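Diphosphomevalonate decarboxylase, putative (Trypanosoma brucei, PDB 2HKE) probably catalyses the ATP-dependent decarboxylation of (R)-5-diphosphomevalonate to isopentenyl diphosphate, a precursor of isoprenoids and sterols. Local coordinates at residues I39-P45 with L360-G365; K324-D329 with E357-Q361. The protein carries 1 engineered substitution. One frame throughout, in Å; residues are numbered along the deposited sequence.

How the contacts relate
Strand 358-363 serves both contacts, a case of one strand meeting two kinds of neighbour. In contact 2 (K324-D329 with E357-Q361) residues 358-361 pair with strand 325-327 inside the five-stranded sheet of the C-terminal half; in contact 1 (I39-P45 with L360-G365) residues from L360 on and the turn after the strand meet the loop that leaves strand 36-40 in the N-terminal half. L360 and Q361 belong to both, and the centres lie about 10 Å apart. The contacts also touch directly, CG of P45 resting 4.1 Å from CB of F326. A sulfate, probably from the crystallisation liquor, sits at contact 1, held by S42, A43 and C366.

Contact 1: residues I39-P45 with L360-G365; sequences ITLSASP and LQSPVG. With SO4 (sulfate ion), chain E.
This is a seam between the two halves of a GHMP-kinase-like fold: the chain leaving strand 36-40 of the N-terminal sheet meets the end of strand 358-363 and the turn beyond it. Two hydrogen bonds fix the join. G365 N reaches T40 O at 2.7 Å, nearly straight at N-H but from above the carbonyl plane, 38° out of it. The second comes from S42 N, which donates to OG of S362 over 2.8 Å; that hydroxyl in turn gives its proton to P363 O, in the carbonyl plane and on a lone pair. The OG of S362, anti to the backbone N (chi1 168°), thus accepts from the 39-45 backbone and donates to that of its own segment. G365 adds a CA-H...O contact to L41 O.

Apolar side chains close both ends of the seam. The CG2 methyls of I39 and V364 meet at 3.9 Å as the two side chains cross at about a right angle, near V185 of the central strand 183-189. At the far end P45, which follows a cis peptide, slides its CD past CD1 of L360. Near P45 and L360 a water donates to both S44 O and Q361 O and so bridges the two backbones.

S42 also forms an ST turn, its OG accepting from S44 N. The same OG donates to sulfate O2 at 2.6 Å, while A43 N binds sulfate O1 at 2.9 Å.

Contact 2: residues K324-D329 with E357-Q361; sequences KFFFGD and EMLLQ
Within K324-D329 and E357-Q361, strands 325-327 and 358-361 run parallel, 7° apart, and their backbone hydrogen bonds set the register of F325 with L359, F326 with L360 and F327 with Q361. L359 N donates to K324 O and F326 N to L359 O, and Q361 N then donates back to F326 O. G328 N continues the pattern to Q361 O.

Side-chain polar bonds fasten both ends. The K324 chain, bent at chi2 and chi4, brings NZ to 2.7 Å from E357 O, in the carbonyl plane and on a lone pair. At the other end the Q361 amide oxygen OE1 accepts from D329 N at 3.0 Å, likewise in plane and on a lone pair. A water donates to D329 OD2 and accepts a weak bond from Q361 NE2; that same OD2 forms a salt bridge with K304.

Aromatic contacts divide between the two faces of the sheet. F325, L359, F327 and Q361 share one, with two CH-pi contacts: CB of Q361 sits over the centre of the F327 ring, 3.5 Å from its centroid, and the L359 methyl CD2 lies over the F325 ring, displaced toward the rim. F326 and L360 point to the other face, where the F326 ring meets SD of M358 obliquely in a Met-aromatic contact, 4.7 Å from the ring centroid.

Helix 330-338, N-capped by D329 through L332 N, packs with L333 on F325 and F327. Together these elements form a beta-alpha-beta unit: strand 325-327, the helix, and parallel strand 358-363, with 325-327 outermost in the sheet.

Contact 1: residues I39-P45 with L360-G365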
ATOM      1  N   ILE A  39      -0.510   5.745  -4.507  1.00 16.32           N
ATOM      2  CA  ILE A  39       0.299   5.430  -5.669  1.00 17.92           C
ATOM      3  C   ILE A  39       0.498   3.931  -5.693  1.00 17.79           C
ATOM      4  O   ILE A  39       0.954   3.308  -4.725  1.00 19.37           O
ATOM      5  CB  ILE A  39       1.678   6.134  -5.613  1.00 17.77           C
ATOM      6  CG1 ILE A  39       1.524   7.646  -5.629  1.00 18.51           C
ATOM      7  CG2 ILE A  39       2.612   5.706  -6.800  1.00 18.39           C
ATOM      8  CD1 ILE A  39       2.825   8.372  -5.611  1.00 19.23           C
ATOM      9  N   THR A  40       0.238   3.330  -6.848  1.00 18.29           N
ATOM     10  CA  THR A  40       0.503   1.943  -7.023  1.00 18.18           C
ATOM     11  C   THR A  40       2.000   1.719  -7.336  1.00 17.73           C
ATOM     12  O   THR A  40       2.551   2.423  -8.154  1.00 19.47           O
ATOM     13  CB  THR A  40      -0.338   1.446  -8.201  1.00 19.31           C
ATOM     14  OG1 THR A  40      -1.707   1.759  -7.946  1.00 19.52           O
ATOM     15  CG2 THR A  40      -0.132  -0.043  -8.389  1.00 18.00           C
ATOM     16  N   LEU A  41       2.626   0.773  -6.671  1.00 17.83           N
ATOM     17  CA  LEU A  41       4.040   0.510  -6.852  1.00 19.90           C
ATOM     18  C   LEU A  41       4.206  -0.552  -7.964  1.00 19.92           C
ATOM     19  O   LEU A  41       3.237  -1.209  -8.359  1.00 20.08           O
ATOM     20  CB  LEU A  41       4.656  -0.002  -5.569  1.00 20.35           C
ATOM     21  CG  LEU A  41       4.774   1.006  -4.424  1.00 24.30           C
ATOM     22  CD1 LEU A  41       6.045   0.463  -3.635  1.00 27.08           C
ATOM     23  CD2 LEU A  41       4.948   2.399  -4.907  1.00 31.01           C
ATOM     24  N   SER A  42       5.437  -0.695  -8.443  1.00 21.76           N
ATOM     25  CA  SER A  42       5.816  -1.805  -9.306  1.00 23.35           C
ATOM     26  C   SER A  42       5.663  -3.150  -8.624  1.00 24.63           C
ATOM     27  O   SER A  42       5.883  -3.272  -7.428  1.00 23.89           O
ATOM     28  CB  SER A  42       7.273  -1.654  -9.772  1.00 24.87           C
ATOM     29  OG  SER A  42       7.608  -2.712 -10.653  1.00 25.31           O
ATOM     30  N   ALA A  43       5.292  -4.171  -9.415  1.00 25.60           N
ATOM     31  CA  ALA A  43       5.252  -5.544  -8.943  1.00 26.70           C
ATOM     32  C   ALA A  43       6.629  -6.204  -9.060  1.00 28.57           C
ATOM     33  O   ALA A  43       6.732  -7.404  -8.922  1.00 29.37           O
ATOM     34  CB  ALA A  43       4.212  -6.358  -9.736  1.00 27.33           C
ATOM     35  N   SER A  44       7.667  -5.439  -9.362  1.00 29.43           N
ATOM     36  CA  SER A  44       9.004  -6.012  -9.334  1.00 30.88           C
ATOM     37  C   SER A  44       9.921  -5.101  -8.517  1.00 31.36           C
ATOM     38  O   SER A  44       9.909  -3.882  -8.702  1.00 32.98           O
ATOM     39  CB  SER A  44       9.524  -6.261 -10.761  1.00 32.04           C
ATOM     40  OG  SER A  44      10.463  -5.275 -11.167  1.00 38.95           O
ATOM     41  N   PRO A  45      10.741  -5.685  -7.640  1.00 31.43           N
ATOM     42  CA  PRO A  45      10.948  -7.131  -7.507  1.00 31.43           C
ATOM     43  C   PRO A  45       9.922  -7.880  -6.676  1.00 31.25           C
ATOM     44  O   PRO A  45       9.811  -9.088  -6.852  1.00 31.40           O
ATOM     45  CB  PRO A  45      12.337  -7.228  -6.856  1.00 31.92           C
ATOM     46  CG  PRO A  45      12.420  -5.929  -6.029  1.00 31.47           C
ATOM     47  CD  PRO A  45      11.619  -4.906  -6.739  1.00 31.83           C
ATOM     48  N   LEU A 360      13.928   0.025  -0.876  1.00 20.05           N
ATOM     49  CA  LEU A 360      13.197  -0.377  -2.077  1.00 20.47           C
ATOM     50  C   LEU A 360      13.050   0.846  -2.934  1.00 19.37           C
ATOM     51  O   LEU A 360      12.856   1.901  -2.388  1.00 19.71           O
ATOM     52  CB  LEU A 360      11.804  -0.849  -1.680  1.00 20.10           C
ATOM     53  CG  LEU A 360      10.819  -1.290  -2.742  1.00 22.15           C
ATOM     54  CD1 LEU A 360      11.409  -2.418  -3.675  1.00 27.83           C
ATOM     55  CD2 LEU A 360       9.544  -1.728  -2.069  1.00 25.28           C
ATOM     56  N   GLN A 361      13.207   0.721  -4.246  1.00 19.58           N
ATOM     57  CA  GLN A 361      12.827   1.801  -5.158  1.00 19.37           C
ATOM     58  C   GLN A 361      11.871   1.274  -6.195  1.00 19.99           C
ATOM     59  O   GLN A 361      12.038   0.172  -6.680  1.00 20.15           O
ATOM     60  CB  GLN A 361      14.058   2.480  -5.773  1.00 19.32           C
ATOM     61  CG  GLN A 361      13.774   3.493  -6.916  1.00 18.90           C
ATOM     62  CD  GLN A 361      13.570   2.840  -8.258  1.00 21.92           C
ATOM     63  OE1 GLN A 361      14.152   1.803  -8.533  1.00 24.62           O
ATOM     64  NE2 GLN A 361      12.754   3.469  -9.131  1.00 20.56           N
ATOM     65  N   SER A 362      10.854   2.076  -6.509  1.00 19.89           N
ATOM     66  CA  SER A 362       9.884   1.745  -7.548  1.00 20.56           C
ATOM     67  C   SER A 362       9.461   2.983  -8.305  1.00 20.10           C
ATOM     68  O   SER A 362       9.367   4.069  -7.743  1.00 19.74           O
ATOM     69  CB  SER A 362       8.662   1.055  -6.909  1.00 20.41           C
ATOM     70  OG  SER A 362       7.555   0.931  -7.783  1.00 21.71           O
ATOM     71  N   PRO A 363       9.216   2.851  -9.624  1.00 20.03           N
ATOM     72  CA  PRO A 363       8.448   3.870 -10.342  1.00 18.98           C
ATOM     73  C   PRO A 363       6.964   3.700 -10.002  1.00 19.33           C
ATOM     74  O   PRO A 363       6.599   2.797  -9.236  1.00 19.89           O
ATOM     75  CB  PRO A 363       8.702   3.490 -11.804  1.00 19.66           C
ATOM     76  CG  PRO A 363       8.675   2.056 -11.765  1.00 20.39           C
ATOM     77  CD  PRO A 363       9.477   1.687 -10.495  1.00 20.50           C
ATOM     78  N   VAL A 364       6.095   4.551 -10.542  1.00 19.72           N
ATOM     79  CA  VAL A 364       4.659   4.368 -10.427  1.00 18.96           C
ATOM     80  C   VAL A 364       4.315   3.119 -11.223  1.00 20.66           C
ATOM     81  O   VAL A 364       4.779   2.989 -12.354  1.00 19.85           O
ATOM     82  CB  VAL A 364       3.908   5.591 -10.937  1.00 21.06           C
ATOM     83  CG1 VAL A 364       2.453   5.356 -10.896  1.00 20.30           C
ATOM     84  CG2 VAL A 364       4.293   6.860 -10.077  1.00 20.21           C
ATOM     85  N   GLY A 365       3.604   2.192 -10.615  1.00 20.29           N
ATOM     86  CA  GLY A 365       3.366   0.869 -11.216  1.00 22.78           C
ATOM     87  C   GLY A 365       2.136   0.780 -12.110  1.00 23.88           C
ATOM     88  O   GLY A 365       1.282   1.652 -12.087  1.00 21.30           O
TER
HETATM   89  S   SO4 E 383       5.048  -3.002 -13.084  1.00 35.58           S
HETATM   90  O1  SO4 E 383       4.364  -3.832 -12.091  1.00 32.32           O
HETATM   91  O2  SO4 E 383       6.490  -3.208 -12.905  1.00 37.28           O
HETATM   92  O3  SO4 E 383       4.689  -3.538 -14.409  1.00 38.42           O
HETATM   93  O4  SO4 E 383       4.876  -1.542 -13.023  1.00 35.23           O
HETATM   94  O   HOH W   1      10.253  -1.467  -7.939  1.00 36.90           O

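Contact 2: residues K324-D329 with E357-Q361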
ATOM      1  N   LYS A 324      21.448  -4.553   0.170  1.00 25.22           N
ATOM      2  CA  LYS A 324      20.122  -4.383   0.779  1.00 24.93           C
ATOM      3  C   LYS A 324      19.248  -3.344   0.018  1.00 23.61           C
ATOM      4  O   LYS A 324      18.161  -2.986   0.486  1.00 22.60           O
ATOM      5  CB  LYS A 324      20.244  -3.960   2.242  1.00 26.53           C
ATOM      6  CG  LYS A 324      20.826  -5.015   3.211  1.00 29.61           C
ATOM      7  CD  LYS A 324      19.888  -6.211   3.372  1.00 34.40           C
ATOM      8  CE  LYS A 324      19.985  -6.909   4.760  1.00 36.63           C
ATOM      9  NZ  LYS A 324      18.997  -6.368   5.824  1.00 39.46           N
ATOM     10  N   PHE A 325      19.758  -2.877  -1.099  1.00 21.97           N
ATOM     11  CA  PHE A 325      19.003  -2.043  -2.042  1.00 22.47           C
ATOM     12  C   PHE A 325      18.250  -2.946  -3.004  1.00 23.55           C
ATOM     13  O   PHE A 325      18.839  -3.862  -3.597  1.00 24.65           O
ATOM     14  CB  PHE A 325      19.935  -1.194  -2.875  1.00 21.61           C
ATOM     15  CG  PHE A 325      20.425   0.041  -2.242  1.00 20.87           C
ATOM     16  CD1 PHE A 325      20.870   0.047  -0.939  1.00 22.56           C
ATOM     17  CD2 PHE A 325      20.535   1.194  -2.971  1.00 21.09           C
ATOM     18  CE1 PHE A 325      21.384   1.147  -0.385  1.00 23.75           C
ATOM     19  CE2 PHE A 325      21.036   2.333  -2.411  1.00 22.54           C
ATOM     20  CZ  PHE A 325      21.449   2.307  -1.098  1.00 23.26           C
ATOM     21  N   PHE A 326      16.969  -2.675  -3.203  1.00 23.01           N
ATOM     22  CA  PHE A 326      16.168  -3.396  -4.150  1.00 22.98           C
ATOM     23  C   PHE A 326      15.539  -2.375  -5.099  1.00 22.70           C
ATOM     24  O   PHE A 326      14.474  -1.842  -4.820  1.00 23.53           O
ATOM     25  CB  PHE A 326      15.133  -4.222  -3.410  1.00 23.83           C
ATOM     26  CG  PHE A 326      15.725  -5.349  -2.659  1.00 25.90           C
ATOM     27  CD1 PHE A 326      16.130  -5.183  -1.362  1.00 24.54           C
ATOM     28  CD2 PHE A 326      15.961  -6.569  -3.267  1.00 29.16           C
ATOM     29  CE1 PHE A 326      16.740  -6.258  -0.664  1.00 26.73           C
ATOM     30  CE2 PHE A 326      16.583  -7.640  -2.549  1.00 27.78           C
ATOM     31  CZ  PHE A 326      16.957  -7.466  -1.282  1.00 27.69           C
ATOM     32  N   PHE A 327      16.237  -2.051  -6.174  1.00 22.56           N
ATOM     33  CA  PHE A 327      15.813  -1.000  -7.078  1.00 23.64           C
ATOM     34  C   PHE A 327      15.186  -1.617  -8.329  1.00 25.13           C
ATOM     35  O   PHE A 327      15.803  -2.429  -8.972  1.00 26.88           O
ATOM     36  CB  PHE A 327      16.994  -0.120  -7.490  1.00 22.05           C
ATOM     37  CG  PHE A 327      17.260   1.070  -6.558  1.00 22.44           C
ATOM     38  CD1 PHE A 327      17.245   0.904  -5.191  1.00 21.70           C
ATOM     39  CD2 PHE A 327      17.512   2.326  -7.078  1.00 20.61           C
ATOM     40  CE1 PHE A 327      17.492   1.982  -4.362  1.00 22.46           C
ATOM     41  CE2 PHE A 327      17.797   3.394  -6.253  1.00 20.66           C
ATOM     42  CZ  PHE A 327      17.781   3.217  -4.913  1.00 20.81           C
ATOM     43  N   GLY A 328      13.972  -1.227  -8.658  1.00 25.75           N
ATOM     44  CA  GLY A 328      13.361  -1.611  -9.939  1.00 27.68           C
ATOM     45  C   GLY A 328      14.173  -1.047 -11.108  1.00 28.96           C
ATOM     46  O   GLY A 328      14.224  -1.651 -12.187  1.00 30.43           O
ATOM     47  N   ASP A 329      14.788   0.125 -10.905  1.00 28.24           N
ATOM     48  CA  ASP A 329      15.502   0.856 -11.961  1.00 28.29           C
ATOM     49  C   ASP A 329      17.030   0.740 -11.775  1.00 28.26           C
ATOM     50  O   ASP A 329      17.648   1.448 -11.002  1.00 26.23           O
ATOM     51  CB  ASP A 329      14.981   2.316 -11.925  1.00 28.70           C
ATOM     52  CG  ASP A 329      15.438   3.178 -13.053  1.00 28.24           C
ATOM     53  OD1 ASP A 329      16.484   2.920 -13.706  1.00 30.85           O
ATOM     54  OD2 ASP A 329      14.727   4.210 -13.297  1.00 30.84           O
ATOM     55  N   GLU A 357      16.849  -1.773   7.045  1.00 23.34           N
ATOM     56  CA  GLU A 357      16.723  -3.203   6.821  1.00 23.52           C
ATOM     57  C   GLU A 357      16.827  -3.451   5.312  1.00 23.59           C
ATOM     58  O   GLU A 357      17.378  -4.443   4.874  1.00 24.13           O
ATOM     59  CB  GLU A 357      15.419  -3.718   7.371  1.00 24.25           C
ATOM     60  CG  GLU A 357      15.222  -3.500   8.831  1.00 26.53           C
ATOM     61  CD  GLU A 357      16.368  -4.121   9.637  1.00 34.25           C
ATOM     62  OE1 GLU A 357      16.426  -5.378   9.686  1.00 37.74           O
ATOM     63  OE2 GLU A 357      17.214  -3.351  10.151  1.00 38.57           O
ATOM     64  N   MET A 358      16.295  -2.521   4.523  1.00 22.44           N
ATOM     65  CA  MET A 358      16.418  -2.568   3.083  1.00 24.18           C
ATOM     66  C   MET A 358      15.925  -1.247   2.566  1.00 21.92           C
ATOM     67  O   MET A 358      15.263  -0.509   3.283  1.00 21.12           O
ATOM     68  CB  MET A 358      15.579  -3.691   2.468  1.00 24.82           C
ATOM     69  CG  MET A 358      14.188  -3.316   2.070  1.00 30.64           C
ATOM     70  SD  MET A 358      13.395  -4.691   1.192  1.00 36.41           S
ATOM     71  CE  MET A 358      13.369  -5.659   2.630  1.00 27.54           C
ATOM     72  N   LEU A 359      16.268  -0.962   1.331  1.00 21.48           N
ATOM     73  CA  LEU A 359      15.788   0.234   0.636  1.00 20.97           C
ATOM     74  C   LEU A 359      15.240  -0.153  -0.718  1.00 21.70           C
ATOM     75  O   LEU A 359      15.998  -0.609  -1.580  1.00 20.64           O
ATOM     76  CB  LEU A 359      16.912   1.243   0.439  1.00 20.03           C
ATOM     77  CG  LEU A 359      16.537   2.547  -0.255  1.00 20.63           C
ATOM     78  CD1 LEU A 359      15.526   3.330   0.583  1.00 19.66           C
ATOM     79  CD2 LEU A 359      17.771   3.396  -0.516  1.00 21.35           C
ATOM     80  N   LEU A 360      13.928   0.025  -0.876  1.00 20.05           N
ATOM     81  CA  LEU A 360      13.197  -0.377  -2.077  1.00 20.47           C
ATOM     82  C   LEU A 360      13.050   0.846  -2.934  1.00 19.37           C
ATOM     83  O   LEU A 360      12.856   1.901  -2.388  1.00 19.71           O
ATOM     84  CB  LEU A 360      11.804  -0.849  -1.680  1.00 20.10           C
ATOM     85  CG  LEU A 360      10.819  -1.290  -2.742  1.00 22.15           C
ATOM     86  CD1 LEU A 360      11.409  -2.418  -3.675  1.00 27.83           C
ATOM     87  CD2 LEU A 360       9.544  -1.728  -2.069  1.00 25.28           C
ATOM     88  N   GLN A 361      13.207   0.721  -4.246  1.00 19.58           N
ATOM     89  CA  GLN A 361      12.827   1.801  -5.158  1.00 19.37           C
ATOM     90  C   GLN A 361      11.871   1.274  -6.195  1.00 19.99           C
ATOM     91  O   GLN A 361      12.038   0.172  -6.680  1.00 20.15           O
ATOM     92  CB  GLN A 361      14.058   2.480  -5.773  1.00 19.32           C
ATOM     93  CG  GLN A 361      13.774   3.493  -6.916  1.00 18.90           C
ATOM     94  CD  GLN A 361      13.570   2.840  -8.258  1.00 21.92           C
ATOM     95  OE1 GLN A 361      14.152   1.803  -8.533  1.00 24.62           O
ATOM     96  NE2 GLN A 361      12.754   3.469  -9.131  1.00 20.56           N
TER
HETATM   97  O   HOH W   2      12.244   4.139 -12.155  1.00 27.54           O